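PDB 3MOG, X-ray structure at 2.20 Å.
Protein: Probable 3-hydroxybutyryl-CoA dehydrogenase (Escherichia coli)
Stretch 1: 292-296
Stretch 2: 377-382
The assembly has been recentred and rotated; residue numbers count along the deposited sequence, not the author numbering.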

# COMPACT_ATOMS: atom_id res chain seq x y z
N VAL C 292 11.07 2.79 -37.15
CA VAL C 292 9.84 1.99 -37.13
C VAL C 292 9.10 2.13 -38.45
O VAL C 292 8.89 3.25 -38.93
CB VAL C 292 8.92 2.35 -35.94
CG1 VAL C 292 9.33 1.59 -34.69
CG2 VAL C 292 8.92 3.86 -35.70
N VAL C 293 8.71 1.00 -39.04
CA VAL C 293 8.21 0.99 -40.41
C VAL C 293 6.69 1.19 -40.49
O VAL C 293 6.22 2.15 -41.11
CB VAL C 293 8.61 -0.32 -41.18
CG1 VAL C 293 8.16 -0.24 -42.63
CG2 VAL C 293 10.12 -0.56 -41.10
N GLY C 294 5.94 0.30 -39.86
CA GLY C 294 4.50 0.29 -40.05
C GLY C 294 4.12 -0.69 -41.14
O GLY C 294 4.96 -1.10 -41.94
N LEU C 295 2.85 -1.07 -41.16
CA LEU C 295 2.38 -2.11 -42.06
C LEU C 295 2.43 -1.68 -43.52
O LEU C 295 2.12 -0.53 -43.85
CB LEU C 295 0.99 -2.57 -41.65
CG LEU C 295 0.94 -3.13 -40.21
CD1 LEU C 295 -0.48 -3.07 -39.64
CD2 LEU C 295 1.55 -4.56 -40.10
N GLU C 296 2.86 -2.59 -44.39
CA GLU C 296 2.90 -2.35 -45.84
C GLU C 296 1.50 -2.03 -46.37
O GLU C 296 0.50 -2.48 -45.79
CB GLU C 296 3.47 -3.56 -46.59
CG GLU C 296 5.00 -3.60 -46.68
CD GLU C 296 5.68 -4.04 -45.39
OE1 GLU C 296 5.11 -4.87 -44.65
OE2 GLU C 296 6.79 -3.54 -45.11
N LYS C 377 -1.90 7.95 -42.59
CA LYS C 377 -1.41 7.43 -41.32
C LYS C 377 -0.50 6.22 -41.48
O LYS C 377 -0.68 5.42 -42.41
CB LYS C 377 -2.59 7.14 -40.39
CG LYS C 377 -3.12 8.43 -39.76
CD LYS C 377 -4.63 8.45 -39.64
CE LYS C 377 -5.11 9.87 -39.38
NZ LYS C 377 -6.60 10.00 -39.49
N THR C 378 0.50 6.15 -40.61
CA THR C 378 1.32 4.96 -40.44
C THR C 378 0.65 4.08 -39.39
O THR C 378 0.53 4.48 -38.22
CB THR C 378 2.75 5.29 -39.95
OG1 THR C 378 3.34 6.30 -40.79
CG2 THR C 378 3.62 4.04 -39.95
N VAL C 379 0.23 2.89 -39.81
CA VAL C 379 -0.49 1.95 -38.95
C VAL C 379 0.46 0.96 -38.29
O VAL C 379 1.08 0.15 -38.97
CB VAL C 379 -1.55 1.17 -39.75
CG1 VAL C 379 -2.36 0.26 -38.83
CG2 VAL C 379 -2.46 2.11 -40.50
N LEU C 380 0.56 1.01 -36.95
CA LEU C 380 1.32 0.01 -36.18
C LEU C 380 0.38 -0.90 -35.43
O LEU C 380 -0.54 -0.43 -34.76
CB LEU C 380 2.26 0.69 -35.18
CG LEU C 380 3.40 1.54 -35.70
CD1 LEU C 380 4.00 2.34 -34.58
CD2 LEU C 380 4.47 0.67 -36.34
N GLN C 381 0.58 -2.21 -35.54
CA GLN C 381 -0.31 -3.16 -34.89
C GLN C 381 0.27 -3.69 -33.58
O GLN C 381 1.41 -4.16 -33.54
CB GLN C 381 -0.65 -4.32 -35.83
CG GLN C 381 -1.86 -5.12 -35.36
CD GLN C 381 -2.35 -6.13 -36.38
OE1 GLN C 381 -1.87 -6.20 -37.52
NE2 GLN C 381 -3.34 -6.93 -35.98
N ILE C 382 -0.53 -3.60 -32.50
CA ILE C 382 -0.09 -4.04 -31.17
C ILE C 382 -1.09 -5.01 -30.54
O ILE C 382 -2.09 -5.34 -31.17
CB ILE C 382 0.17 -2.82 -30.24
CG1 ILE C 382 -1.12 -2.06 -29.95
CG2 ILE C 382 1.21 -1.87 -30.85
CD1 ILE C 382 -0.95 -0.87 -28.97

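Two segments more than eighty residues apart in the sequence meet here: an irregular one, Val-292 to Glu-296, and one that includes a strand. Val-292 directs its CA-to-CB bond toward the strand but stays short of it, its nearest approach, Val-292 CB to Leu-380 CD2, being 4.8 Å. At Val-293 the CA-to-CB bond points away and the residue is exposed, so it touches the strand through its backbone: Val-293 O lies 3.4 Å from Thr-378 CG2, a packing contact with a methyl group.

The CA atoms come nearest each other at Gly-294, whose CA lies 5.0 Å from the CA of Leu-380. The Gly-294 CA rests 3.6 Å from Val-379 O and 3.7 Å from Leu-380 CD2. The latter contact arises although the CA-to-CB bond of Leu-380 points away, because the end of that side chain comes back nearer. Glycine suits this position for two reasons. With phi 95° and psi 162°, a CB would jam against the carbonyl oxygen of Val-293; it would also point toward the strand and lie 2.4 Å from Thr-378 CG2, a clear clash.

Leu-295 supplies the one hydrogen bond of the contact and loses the most surface to it. Its backbone N donates to Val-379 O across 3.1 Å, and the N-H...O angle of 168° is nearly straight, as favours a strong hydrogen bond. The bond uses main-chain atoms and so does not depend on the side chain, which packs separately. That side chain starts out sideways, but its end comes nearer, setting Leu-295 CD1 3.9 Å from Val-379 CG1 and 4.0 Å from Gln-381 CB. A long, branched apolar residue suits this reach, and even Gln-381 meets it with an aliphatic carbon. At Glu-296 the contact has ended: its exposed side chain is out of reach, a place that suits a charged residue.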